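Local coordinates for probable protein phosphatase 2C 50 (Oryza sativa subsp. japonica, PDB 5ZCG) that probably removes phosphate from phosphoserine and phosphothreonine residues of other proteins as a metal-dependent phosphatase of the PP2C family, at residues A[23-28]-A[53-58]; A[147-152]-A[242-247]; A[180-185]-A[210-215]; A[190-195]-A[223-228]. The protein carries 5 engineered substitutions. One frame throughout, in Å; residues are numbered along the deposited sequence.

Contact 1 of 4, residues A[23-28]-A[53-58]; sequences VPRFAD and PAHLFG
Phe26 and Leu56 fill the tight side of this antiparallel pairing, an example of how a strand can turn a corner and still keep its neighbour. The phenyl ring is clasped between two aliphatic groups: Ala27 CB covers the centre of one face, and Leu56 CB lies over the other, 3.8 Å from the ring centroid of Phe26. A chi1 of 90° swings CG between the backbone N and the carbonyl carbon, which turns the ring to Leu56. Leu80 of helix 67-91 and Leu150 of strand 143-151, which pairs with 53-63, also pack against it. An alanine in place of Phe26 would probably open a gap between Leu56, Leu80 and Leu150.

Main-chain bonds grip both ends: Val23 N to Leu56 O at 2.9 Å, Ala54 N to Ala27 O at 3.0 Å. Between them lies a beta bulge, which shifts the register by two. On the looser, more solvent-exposed side, around Pro24 and Arg25, the kinked backbone donates Arg25 N to His55 ND1 at 3.1 Å, in the imidazole plane and nearly straight (174°). With ND1 an acceptor, His55 is probably neutral, carrying its proton on NE2.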
loop_
_atom_site.group_PDB
_atom_site.type_symbol
_atom_site.label_atom_id
_atom_site.label_comp_id
_atom_site.label_asym_id
_atom_site.label_seq_id
_atom_site.Cartn_x
_atom_site.Cartn_y
_atom_site.Cartn_z
ATOM N N VAL A 23 14.758 3.929 -14.581
ATOM C CA VAL A 23 15.765 4.978 -14.585
ATOM C C VAL A 23 17.111 4.356 -14.940
ATOM O O VAL A 23 17.746 3.703 -14.113
ATOM C CB VAL A 23 15.837 5.695 -13.222
ATOM C CG1 VAL A 23 16.576 7.010 -13.363
ATOM C CG2 VAL A 23 14.435 5.917 -12.663
ATOM N N PRO A 24 17.553 4.504 -16.188
ATOM C CA PRO A 24 18.915 4.086 -16.537
ATOM C C PRO A 24 19.954 4.950 -15.842
ATOM O O PRO A 24 19.748 6.145 -15.614
ATOM C CB PRO A 24 18.968 4.280 -18.059
ATOM C CG PRO A 24 17.523 4.272 -18.499
ATOM C CD PRO A 24 16.761 4.887 -17.369
ATOM N N ARG A 25 21.089 4.322 -15.522
ATOM C CA ARG A 25 22.248 4.994 -14.932
ATOM C C ARG A 25 21.853 5.914 -13.778
ATOM O O ARG A 25 22.337 7.042 -13.658
ATOM C CB ARG A 25 23.022 5.766 -16.002
ATOM C CG ARG A 25 23.555 4.892 -17.128
ATOM C CD ARG A 25 23.969 5.721 -18.340
ATOM N NE ARG A 25 22.841 6.443 -18.927
ATOM C CZ ARG A 25 22.043 5.953 -19.873
ATOM N NH1 ARG A 25 22.237 4.730 -20.355
ATOM N NH2 ARG A 25 21.045 6.691 -20.343
ATOM N N PHE A 26 20.958 5.423 -12.915
ATOM C CA PHE A 26 20.446 6.243 -11.825
ATOM C C PHE A 26 21.485 6.461 -10.734
ATOM O O PHE A 26 21.360 7.412 -9.954
ATOM C CB PHE A 26 19.179 5.607 -11.232
ATOM C CG PHE A 26 19.450 4.640 -10.110
ATOM C CD1 PHE A 26 19.950 3.372 -10.376
ATOM C CD2 PHE A 26 19.216 5.001 -8.787
ATOM C CE1 PHE A 26 20.211 2.478 -9.348
ATOM C CE2 PHE A 26 19.474 4.114 -7.750
ATOM C CZ PHE A 26 19.975 2.852 -8.030
ATOM N N ALA A 27 22.499 5.605 -10.662
ATOM C CA ALA A 27 23.491 5.681 -9.601
ATOM C C ALA A 27 24.695 4.842 -9.992
ATOM O O ALA A 27 24.668 4.086 -10.968
ATOM C CB ALA A 27 22.920 5.202 -8.257
ATOM N N ASP A 28 25.751 4.987 -9.203
ATOM C CA ASP A 28 26.908 4.108 -9.246
ATOM C C ASP A 28 26.820 3.173 -8.050
ATOM O O ASP A 28 26.516 3.614 -6.937
ATOM C CB ASP A 28 28.216 4.901 -9.205
ATOM C CG ASP A 28 28.581 5.509 -10.549
ATOM O OD1 ASP A 28 27.988 5.107 -11.573
ATOM O OD2 ASP A 28 29.477 6.380 -10.581
ATOM N N PRO A 53 28.095 1.508 -13.286
ATOM C CA PRO A 53 26.760 2.088 -13.471
ATOM C C PRO A 53 25.652 1.078 -13.195
ATOM O O PRO A 53 25.798 -0.123 -13.442
ATOM C CB PRO A 53 26.759 2.522 -14.944
ATOM C CG PRO A 53 28.193 2.472 -15.380
ATOM C CD PRO A 53 28.830 1.404 -14.555
ATOM N N ALA A 54 24.536 1.579 -12.662
ATOM C CA ALA A 54 23.380 0.738 -12.382
ATOM C C ALA A 54 22.098 1.462 -12.769
ATOM O O ALA A 54 22.021 2.693 -12.725
ATOM C CB ALA A 54 23.309 0.336 -10.903
ATOM N N HIS A 55 21.082 0.675 -13.127
ATOM C CA HIS A 55 19.761 1.161 -13.493
ATOM C C HIS A 55 18.744 0.665 -12.479
ATOM O O HIS A 55 18.915 -0.398 -11.878
ATOM C CB HIS A 55 19.364 0.686 -14.892
ATOM C CG HIS A 55 20.530 0.360 -15.766
ATOM N ND1 HIS A 55 21.411 1.320 -16.217
ATOM C CD2 HIS A 55 20.967 -0.819 -16.264
ATOM C CE1 HIS A 55 22.341 0.746 -16.957
ATOM N NE2 HIS A 55 22.094 -0.552 -17.003
ATOM N N LEU A 56 17.675 1.425 -12.287
ATOM C CA LEU A 56 16.658 1.056 -11.312
ATOM C C LEU A 56 15.319 0.846 -12.005
ATOM O O LEU A 56 14.904 1.671 -12.824
ATOM C CB LEU A 56 16.532 2.114 -10.210
ATOM C CG LEU A 56 15.783 1.612 -8.969
ATOM C CD1 LEU A 56 16.611 0.582 -8.221
ATOM C CD2 LEU A 56 15.412 2.748 -8.050
ATOM N N PHE A 57 14.660 -0.267 -11.696
ATOM C CA PHE A 57 13.303 -0.536 -12.152
ATOM C C PHE A 57 12.415 -0.736 -10.938
ATOM O O PHE A 57 12.838 -1.320 -9.939
ATOM C CB PHE A 57 13.248 -1.767 -13.068
ATOM C CG PHE A 57 14.156 -1.663 -14.256
ATOM C CD1 PHE A 57 13.731 -1.035 -15.414
ATOM C CD2 PHE A 57 15.442 -2.177 -14.208
ATOM C CE1 PHE A 57 14.568 -0.930 -16.509
ATOM C CE2 PHE A 57 16.282 -2.077 -15.298
ATOM C CZ PHE A 57 15.849 -1.452 -16.449
ATOM N N GLY A 58 11.196 -0.228 -11.008
ATOM C CA GLY A 58 10.319 -0.330 -9.863
ATOM C C GLY A 58 8.853 -0.369 -10.229
ATOM O O GLY A 58 8.420 0.309 -11.164
#

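Contact 2 of 4, residues A[147-152]-A[242-247]; sequences VVALVC and DCLILA
Between Ala149 and the leucines Leu244 and Leu246 no ring or other flat side chain intervenes; two sheet layers simply face each other. Strand 147-151 turns Val147, Ala149 and Val151 inward from one sheet, while strand 242-247 answers with Leu244 and Leu246 from the other. This is the inside of the beta sandwich at the heart of the PP2C fold. The axes of the two short strand segments pass 8.0 Å apart with their directions at 153°, and no hydrogen bond joins them.

The touching is done by methyl groups. Leu246 CD2 meets Ala149 CB at 4.0 Å and comes 3.8 Å from Val147 O. Leu244 CD1 is shared in a similar way, meeting Val151 CG2 tip to tip at 4.1 Å and Ala149 CB at 4.3 Å. In both leucines CG stands beside the backbone N, anti to the carbonyl carbon (chi1 -80° in Leu244, -55° in Leu246), from where CD1 of Leu244 and CD2 of Leu246 reach the Ala149 methyl. Phe57 and Val59 of strand 53-63, with Ile166 and Leu168 of strand 165-170, continue the packing around these residues.

Every residue that touches is buried, and the side chains that meet are wholly aliphatic, so cohesion across the layers rests on dispersion and the exclusion of water, without directional bonds.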
loop_
_atom_site.group_PDB
_atom_site.type_symbol
_atom_site.label_atom_id
_atom_site.label_comp_id
_atom_site.label_asym_id
_atom_site.label_seq_id
_atom_site.Cartn_x
_atom_site.Cartn_y
_atom_site.Cartn_z
ATOM N N VAL A 147 8.295 -2.675 -5.225
ATOM C CA VAL A 147 9.227 -3.727 -5.600
ATOM C C VAL A 147 10.217 -3.101 -6.570
ATOM O O VAL A 147 9.824 -2.572 -7.618
ATOM C CB VAL A 147 8.517 -4.962 -6.195
ATOM C CG1 VAL A 147 7.660 -4.609 -7.405
ATOM C CG2 VAL A 147 9.525 -6.054 -6.532
ATOM N N VAL A 148 11.491 -3.082 -6.185
ATOM C CA VAL A 148 12.504 -2.425 -6.996
ATOM C C VAL A 148 13.643 -3.396 -7.260
ATOM O O VAL A 148 13.963 -4.265 -6.442
ATOM C CB VAL A 148 13.026 -1.115 -6.350
ATOM C CG1 VAL A 148 11.861 -0.265 -5.823
ATOM C CG2 VAL A 148 14.035 -1.402 -5.255
ATOM N N ALA A 149 14.239 -3.240 -8.435
ATOM C CA ALA A 149 15.369 -4.033 -8.886
ATOM C C ALA A 149 16.443 -3.078 -9.381
ATOM O O ALA A 149 16.226 -2.326 -10.338
ATOM C CB ALA A 149 14.958 -5.008 -9.990
ATOM N N LEU A 150 17.578 -3.087 -8.701
ATOM C CA LEU A 150 18.790 -2.461 -9.190
ATOM C C LEU A 150 19.492 -3.460 -10.096
ATOM O O LEU A 150 19.738 -4.602 -9.699
ATOM C CB LEU A 150 19.682 -2.054 -8.015
ATOM C CG LEU A 150 21.067 -1.473 -8.292
ATOM C CD1 LEU A 150 21.414 -0.486 -7.188
ATOM C CD2 LEU A 150 22.112 -2.574 -8.378
ATOM N N VAL A 151 19.786 -3.042 -11.318
ATOM C CA VAL A 151 20.408 -3.897 -12.313
ATOM C C VAL A 151 21.748 -3.282 -12.684
ATOM O O VAL A 151 21.822 -2.094 -13.015
ATOM C CB VAL A 151 19.522 -4.066 -13.561
ATOM C CG1 VAL A 151 20.234 -4.916 -14.593
ATOM C CG2 VAL A 151 18.162 -4.664 -13.179
ATOM N N CYS A 152 22.801 -4.081 -12.609
ATOM C CA CYS A 152 24.098 -3.719 -13.159
ATOM C C CYS A 152 24.603 -4.907 -13.963
ATOM O O CYS A 152 23.904 -5.914 -14.117
ATOM C CB CYS A 152 25.084 -3.300 -12.056
ATOM S SG CYS A 152 25.598 -4.622 -10.945
ATOM N N ASP A 242 17.441 -15.023 -18.633
ATOM C CA ASP A 242 16.647 -14.552 -19.761
ATOM C C ASP A 242 16.144 -13.131 -19.522
ATOM O O ASP A 242 16.410 -12.228 -20.319
ATOM C CB ASP A 242 15.474 -15.508 -20.015
ATOM C CG ASP A 242 15.929 -16.936 -20.254
ATOM O OD1 ASP A 242 16.530 -17.209 -21.315
ATOM O OD2 ASP A 242 15.691 -17.783 -19.367
ATOM N N CYS A 243 15.407 -12.919 -18.435
ATOM C CA CYS A 243 14.759 -11.635 -18.211
ATOM C C CYS A 243 14.286 -11.549 -16.768
ATOM O O CYS A 243 14.233 -12.548 -16.042
ATOM C CB CYS A 243 13.574 -11.439 -19.165
ATOM S SG CYS A 243 12.373 -12.795 -19.132
ATOM N N LEU A 244 13.922 -10.332 -16.376
ATOM C CA LEU A 244 13.301 -10.025 -15.097
ATOM C C LEU A 244 11.874 -9.564 -15.345
ATOM O O LEU A 244 11.615 -8.830 -16.304
ATOM C CB LEU A 244 14.057 -8.915 -14.356
ATOM C CG LEU A 244 15.331 -9.245 -13.585
ATOM C CD1 LEU A 244 15.848 -7.990 -12.908
ATOM C CD2 LEU A 244 15.083 -10.342 -12.572
ATOM N N ILE A 245 10.959 -9.973 -14.471
ATOM C CA ILE A 245 9.559 -9.568 -14.545
ATOM C C ILE A 245 9.191 -8.914 -13.220
ATOM O O ILE A 245 9.122 -9.590 -12.185
ATOM C CB ILE A 245 8.626 -10.749 -14.845
ATOM C CG1 ILE A 245 8.941 -11.352 -16.216
ATOM C CG2 ILE A 245 7.165 -10.306 -14.764
ATOM C CD1 ILE A 245 8.658 -12.837 -16.300
ATOM N N LEU A 246 8.952 -7.607 -13.247
ATOM C CA LEU A 246 8.389 -6.890 -12.113
ATOM C C LEU A 246 6.927 -6.603 -12.417
ATOM O O LEU A 246 6.601 -6.171 -13.524
ATOM C CB LEU A 246 9.138 -5.581 -11.852
ATOM C CG LEU A 246 10.651 -5.620 -11.636
ATOM C CD1 LEU A 246 11.400 -5.487 -12.963
ATOM C CD2 LEU A 246 11.064 -4.512 -10.668
ATOM N N ALA A 247 6.045 -6.859 -11.457
ATOM C CA ALA A 247 4.642 -6.602 -11.731
ATOM C C ALA A 247 3.869 -6.466 -10.433
ATOM O O ALA A 247 4.205 -7.087 -9.421
ATOM C CB ALA A 247 4.019 -7.705 -12.605
#

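Contact 3 of 4, residues A[180-185]-A[210-215]; sequences DHKPDR and VLAMSR. Engineered in segment 210-215: Val210 (natural residue Ile).
His181 and Arg215 stack flat where two loops meet: 180-185 leads into helix 186-194, with Arg185 at its N-cap position, and 210-215 leads to strand 217-218. The first loop makes an inverse gamma turn centred on the histidine, then a type I beta turn from Lys182 to Arg185. The guanidinium lies over the imidazole with the planes 7° and the centres 4.2 Å apart. The aliphatic part shares the same face: Arg215 CD sits squarely over the ring, 3.6 Å from the His181 centroid, because the arginine chain runs extended from CG to NE across it.

Two hydrogen bonds tie the loops. Ser214 N donates to His181 O at 3.0 Å from well above the carbonyl plane. Lys182, bent at chi2 and chi3, brings NZ back to Ala212 O at 2.9 Å and into a salt bridge with Asp163; Pro183 CD lies 3.5 Å from the same Ala212 O.

Further out, carboxylates orient the stacked groups. Glu188 of that helix holds Arg215 NE and Ser214 OG, while Glu231 takes both His181 NE2 and Arg185 NH2. Gly162 N donates to His181 ND1, so the imidazole is probably neutral with its proton on NE2.

Arg185 NH2 comes within 4.2 Å of Arg215 NH2, a like-charge approach that the acidic neighbours would offset. The other terminal nitrogen of Arg185, NH1, reaches Asp180 O at 3.2 Å, perched 63° out of the carbonyl plane.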
loop_
_atom_site.group_PDB
_atom_site.type_symbol
_atom_site.label_atom_id
_atom_site.label_comp_id
_atom_site.label_asym_id
_atom_site.label_seq_id
_atom_site.Cartn_x
_atom_site.Cartn_y
_atom_site.Cartn_z
ATOM N N ASP A 180 6.037 -12.440 -1.191
ATOM C CA ASP A 180 4.935 -11.531 -0.902
ATOM C C ASP A 180 4.765 -11.345 0.597
ATOM O O ASP A 180 4.809 -12.306 1.369
ATOM C CB ASP A 180 3.632 -12.068 -1.502
ATOM C CG ASP A 180 3.679 -12.166 -3.015
ATOM O OD1 ASP A 180 4.755 -11.915 -3.603
ATOM O OD2 ASP A 180 2.634 -12.501 -3.617
ATOM N N HIS A 181 4.573 -10.092 1.010
ATOM C CA HIS A 181 4.299 -9.786 2.411
ATOM C C HIS A 181 2.795 -9.899 2.637
ATOM O O HIS A 181 2.051 -8.915 2.652
ATOM C CB HIS A 181 4.837 -8.410 2.780
ATOM C CG HIS A 181 6.330 -8.338 2.779
ATOM N ND1 HIS A 181 7.029 -7.387 2.070
ATOM C CD2 HIS A 181 7.258 -9.119 3.380
ATOM C CE1 HIS A 181 8.326 -7.575 2.246
ATOM N NE2 HIS A 181 8.492 -8.621 3.034
ATOM N N LYS A 182 2.346 -11.139 2.804
ATOM C CA LYS A 182 0.959 -11.450 3.126
ATOM C C LYS A 182 0.797 -11.591 4.637
ATOM O O LYS A 182 1.674 -12.150 5.304
ATOM C CB LYS A 182 0.518 -12.741 2.443
ATOM C CG LYS A 182 0.227 -12.588 0.958
ATOM C CD LYS A 182 -0.494 -11.278 0.675
ATOM C CE LYS A 182 -1.422 -11.404 -0.520
ATOM N NZ LYS A 182 -2.236 -10.170 -0.729
ATOM N N PRO A 183 -0.305 -11.088 5.196
ATOM C CA PRO A 183 -0.456 -11.107 6.661
ATOM C C PRO A 183 -0.464 -12.504 7.267
ATOM O O PRO A 183 -0.083 -12.661 8.434
ATOM C CB PRO A 183 -1.796 -10.390 6.882
ATOM C CG PRO A 183 -2.000 -9.570 5.643
ATOM C CD PRO A 183 -1.404 -10.370 4.531
ATOM N N ASP A 184 -0.888 -13.522 6.519
ATOM C CA ASP A 184 -0.903 -14.880 7.049
ATOM C C ASP A 184 0.441 -15.590 6.925
ATOM O O ASP A 184 0.558 -16.732 7.384
ATOM C CB ASP A 184 -1.987 -15.712 6.362
ATOM C CG ASP A 184 -1.768 -15.841 4.872
ATOM O OD1 ASP A 184 -1.498 -14.813 4.217
ATOM O OD2 ASP A 184 -1.874 -16.973 4.354
ATOM N N ARG A 185 1.443 -14.965 6.309
ATOM C CA ARG A 185 2.794 -15.510 6.367
ATOM C C ARG A 185 3.192 -15.669 7.830
ATOM O O ARG A 185 2.952 -14.774 8.646
ATOM C CB ARG A 185 3.772 -14.589 5.633
ATOM C CG ARG A 185 4.838 -15.317 4.826
ATOM C CD ARG A 185 5.675 -14.345 3.995
ATOM N NE ARG A 185 6.706 -13.688 4.793
ATOM C CZ ARG A 185 7.590 -12.820 4.308
ATOM N NH1 ARG A 185 7.570 -12.496 3.021
ATOM N NH2 ARG A 185 8.492 -12.275 5.108
ATOM N N VAL A 210 -8.330 -5.397 7.629
ATOM C CA VAL A 210 -8.483 -4.268 6.712
ATOM C C VAL A 210 -7.594 -4.412 5.474
ATOM O O VAL A 210 -8.086 -4.410 4.343
ATOM C CB VAL A 210 -8.217 -2.931 7.439
ATOM C CG1 VAL A 210 -8.258 -1.771 6.450
ATOM C CG2 VAL A 210 -9.222 -2.721 8.559
ATOM N N LEU A 211 -6.288 -4.575 5.668
ATOM C CA LEU A 211 -5.309 -4.467 4.595
ATOM C C LEU A 211 -4.707 -5.833 4.312
ATOM O O LEU A 211 -4.239 -6.514 5.229
ATOM C CB LEU A 211 -4.205 -3.471 4.974
ATOM C CG LEU A 211 -3.230 -3.000 3.893
ATOM C CD1 LEU A 211 -3.910 -1.991 2.981
ATOM C CD2 LEU A 211 -1.996 -2.393 4.522
ATOM N N ALA A 212 -4.714 -6.224 3.038
ATOM C CA ALA A 212 -4.295 -7.556 2.622
ATOM C C ALA A 212 -2.791 -7.667 2.422
ATOM O O ALA A 212 -2.337 -8.551 1.689
ATOM C CB ALA A 212 -5.032 -7.966 1.341
ATOM N N MET A 213 -2.017 -6.792 3.054
ATOM C CA MET A 213 -0.568 -6.848 3.026
ATOM C C MET A 213 -0.033 -6.420 4.385
ATOM O O MET A 213 -0.630 -5.584 5.071
ATOM C CB MET A 213 0.023 -5.944 1.942
ATOM C CG MET A 213 -0.235 -4.461 2.163
ATOM S SD MET A 213 0.464 -3.478 0.827
ATOM C CE MET A 213 0.441 -4.697 -0.444
ATOM N N SER A 214 1.089 -7.017 4.781
ATOM C CA SER A 214 1.691 -6.746 6.079
ATOM C C SER A 214 2.771 -5.673 6.023
ATOM O O SER A 214 3.214 -5.206 7.078
ATOM C CB SER A 214 2.274 -8.036 6.669
ATOM O OG SER A 214 3.030 -8.745 5.707
ATOM N N ARG A 215 3.214 -5.283 4.828
ATOM C CA ARG A 215 4.213 -4.238 4.667
ATOM C C ARG A 215 3.819 -3.357 3.495
ATOM O O ARG A 215 3.260 -3.842 2.505
ATOM C CB ARG A 215 5.618 -4.812 4.432
ATOM C CG ARG A 215 6.026 -5.868 5.441
ATOM C CD ARG A 215 7.526 -5.990 5.567
ATOM N NE ARG A 215 7.879 -7.191 6.314
ATOM C CZ ARG A 215 9.119 -7.636 6.475
ATOM N NH1 ARG A 215 10.137 -6.973 5.937
ATOM N NH2 ARG A 215 9.339 -8.743 7.171
#

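Contact 4 of 4, residues A[190-195]-A[223-228]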
loop_
_atom_site.group_PDB
_atom_site.type_symbol
_atom_site.label_atom_id
_atom_site.label_comp_id
_atom_site.label_asym_id
_atom_site.label_seq_id
_atom_site.Cartn_x
_atom_site.Cartn_y
_atom_site.Cartn_z
ATOM N N ALA A 190 3.253 -13.669 13.156
ATOM C CA ALA A 190 3.894 -13.679 14.467
ATOM C C ALA A 190 4.307 -12.275 14.887
ATOM O O ALA A 190 4.089 -11.879 16.037
ATOM C CB ALA A 190 5.098 -14.621 14.453
ATOM N N ARG A 191 4.874 -11.495 13.963
ATOM C CA ARG A 191 5.282 -10.129 14.284
ATOM C C ARG A 191 4.079 -9.255 14.631
ATOM O O ARG A 191 4.083 -8.537 15.645
ATOM C CB ARG A 191 6.062 -9.541 13.107
ATOM C CG ARG A 191 6.270 -8.043 13.160
ATOM C CD ARG A 191 7.063 -7.568 11.950
ATOM N NE ARG A 191 6.277 -7.632 10.722
ATOM C CZ ARG A 191 5.390 -6.711 10.359
ATOM N NH1 ARG A 191 4.716 -6.841 9.222
ATOM N NH2 ARG A 191 5.184 -5.653 11.132
ATOM N N ILE A 192 3.030 -9.315 13.802
ATOM C CA ILE A 192 1.841 -8.497 14.039
ATOM C C ILE A 192 1.202 -8.864 15.376
ATOM O O ILE A 192 0.848 -7.991 16.177
ATOM C CB ILE A 192 0.843 -8.652 12.875
ATOM C CG1 ILE A 192 1.379 -7.975 11.610
ATOM C CG2 ILE A 192 -0.526 -8.083 13.249
ATOM C CD1 ILE A 192 0.714 -8.454 10.335
ATOM N N GLU A 193 1.045 -10.164 15.634
ATOM C CA GLU A 193 0.426 -10.615 16.876
ATOM C C GLU A 193 1.295 -10.300 18.085
ATOM O O GLU A 193 0.766 -10.046 19.174
ATOM C CB GLU A 193 0.130 -12.113 16.799
ATOM C CG GLU A 193 -1.101 -12.450 15.962
ATOM C CD GLU A 193 -1.275 -13.940 15.743
ATOM O OE1 GLU A 193 -2.311 -14.345 15.167
ATOM O OE2 GLU A 193 -0.376 -14.709 16.144
ATOM N N ALA A 194 2.622 -10.308 17.923
ATOM C CA ALA A 194 3.492 -9.908 19.019
ATOM C C ALA A 194 3.333 -8.431 19.327
ATOM O O ALA A 194 3.489 -8.020 20.483
ATOM C CB ALA A 194 4.948 -10.223 18.686
ATOM N N GLN A 195 3.010 -7.620 18.320
ATOM C CA GLN A 195 2.740 -6.215 18.594
ATOM C C GLN A 195 1.319 -5.967 19.096
ATOM O O GLN A 195 0.919 -4.807 19.242
ATOM C CB GLN A 195 3.002 -5.378 17.342
ATOM C CG GLN A 195 4.423 -5.496 16.826
ATOM C CD GLN A 195 5.084 -4.149 16.648
ATOM O OE1 GLN A 195 4.843 -3.452 15.664
ATOM N NE2 GLN A 195 5.914 -3.768 17.610
ATOM N N LYS A 223 0.218 1.613 11.408
ATOM C CA LYS A 223 1.450 1.382 12.140
ATOM C C LYS A 223 1.127 1.075 13.602
ATOM O O LYS A 223 0.123 1.556 14.134
ATOM C CB LYS A 223 2.364 2.604 12.050
ATOM C CG LYS A 223 3.010 2.778 10.681
ATOM C CD LYS A 223 3.877 4.028 10.613
ATOM C CE LYS A 223 4.222 4.388 9.172
ATOM N NZ LYS A 223 4.654 3.203 8.373
ATOM N N PRO A 224 1.961 0.269 14.280
ATOM C CA PRO A 224 3.214 -0.313 13.793
ATOM C C PRO A 224 3.050 -1.678 13.134
ATOM O O PRO A 224 4.040 -2.393 12.969
ATOM C CB PRO A 224 4.028 -0.449 15.074
ATOM C CG PRO A 224 2.972 -0.820 16.102
ATOM C CD PRO A 224 1.687 -0.133 15.673
ATOM N N PHE A 225 1.819 -2.038 12.764
ATOM C CA PHE A 225 1.570 -3.367 12.214
ATOM C C PHE A 225 2.015 -3.467 10.756
ATOM O O PHE A 225 2.577 -4.488 10.346
ATOM C CB PHE A 225 0.089 -3.720 12.362
ATOM C CG PHE A 225 -0.464 -3.426 13.733
ATOM C CD1 PHE A 225 0.003 -4.109 14.845
ATOM C CD2 PHE A 225 -1.441 -2.456 13.913
ATOM C CE1 PHE A 225 -0.494 -3.838 16.109
ATOM C CE2 PHE A 225 -1.945 -2.178 15.177
ATOM C CZ PHE A 225 -1.470 -2.874 16.277
ATOM N N VAL A 226 1.773 -2.426 9.960
ATOM C CA VAL A 226 2.239 -2.364 8.579
ATOM C C VAL A 226 3.502 -1.509 8.555
ATOM O O VAL A 226 3.466 -0.331 8.919
ATOM C CB VAL A 226 1.152 -1.805 7.645
ATOM C CG1 VAL A 226 1.641 -1.773 6.207
ATOM C CG2 VAL A 226 -0.123 -2.644 7.756
ATOM N N ILE A 227 4.616 -2.090 8.135
ATOM C CA ILE A 227 5.913 -1.424 8.229
ATOM C C ILE A 227 6.471 -1.251 6.829
ATOM O O ILE A 227 6.120 -2.000 5.894
ATOM C CB ILE A 227 6.889 -2.210 9.139
ATOM C CG1 ILE A 227 6.962 -3.674 8.701
ATOM C CG2 ILE A 227 6.485 -2.072 10.604
ATOM C CD1 ILE A 227 8.133 -4.427 9.283
ATOM N N PRO A 228 7.376 -0.272 6.631
ATOM C CA PRO A 228 7.956 -0.062 5.300
ATOM C C PRO A 228 9.300 -0.744 5.118
ATOM O O PRO A 228 10.129 -0.278 4.328
ATOM C CB PRO A 228 8.096 1.457 5.234
ATOM C CG PRO A 228 8.429 1.841 6.681
ATOM C CD PRO A 228 7.788 0.788 7.581
HETATM O O HOH W 1 6.588 -4.446 13.210
#
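Arg191 reaches from the last turn of helix 186-194 into the loop at Phe225 and Ile227, a small case of one long side chain fastening a helix to coil. Its CG is anti to the backbone N (chi1 166°), chi2 is extended, and a bend at chi3 of 71° turns the guanidinium to the loop. There NH2 donates to Phe225 O at 3.0 Å, with a weak second bond from NH1 to the same oxygen.

The flat group is covered on both faces: Ile227 CD1 stands 3.6 Å above the centre of the Arg191 guanidinium, and Ile192 CG1, from the same helix, lies nearer the rim of the opposite face. In Ile227 CG1 falls between the backbone N and the carbonyl carbon (chi1 52°), which carries the ethyl end to the arginine. In the guanidinium plane a water accepts from Arg191 NH2 at 2.8 Å and donates to Pro224 O.

Phe225 meets the helix end by its ring edge, CE1 lying 3.6 Å from Gln195 O, while Pro224, after a cis peptide bond, puts CD over one face.

Glu188 forms a salt bridge with Arg191 NH1, which also donates to Ser214 O. A leucine in place of Arg191 would probably leave Phe225 O and Ser214 O without this donor and Glu188 with one cation fewer. One cation thus serves main-chain oxygens of two loops and a carboxylate on its own helix.

In the fold
Contacts 1 and 2 belong to the beta sandwich: strand 53-63 of contact 1 and strand 143-151 of contact 2 are sheet neighbours, joined by bonds such as Phe57 O to Ala149 N. Contact 1 lies at the surface and is built on backbone pairing; contact 2 is buried, apolar and bridges the two sheets. Contacts 3 and 4 lie across the chain's centre from contact 1 and rely on charged side chains fastening loops and a helix. Their segments alternate along the sequence, their centres are 10 Å apart, and Leu211 of one packs on Val226 of the other. Contact 3 is partly buried, with the side chain of Met213 about 8 Å from a magnesium ion; contact 4 is at the surface.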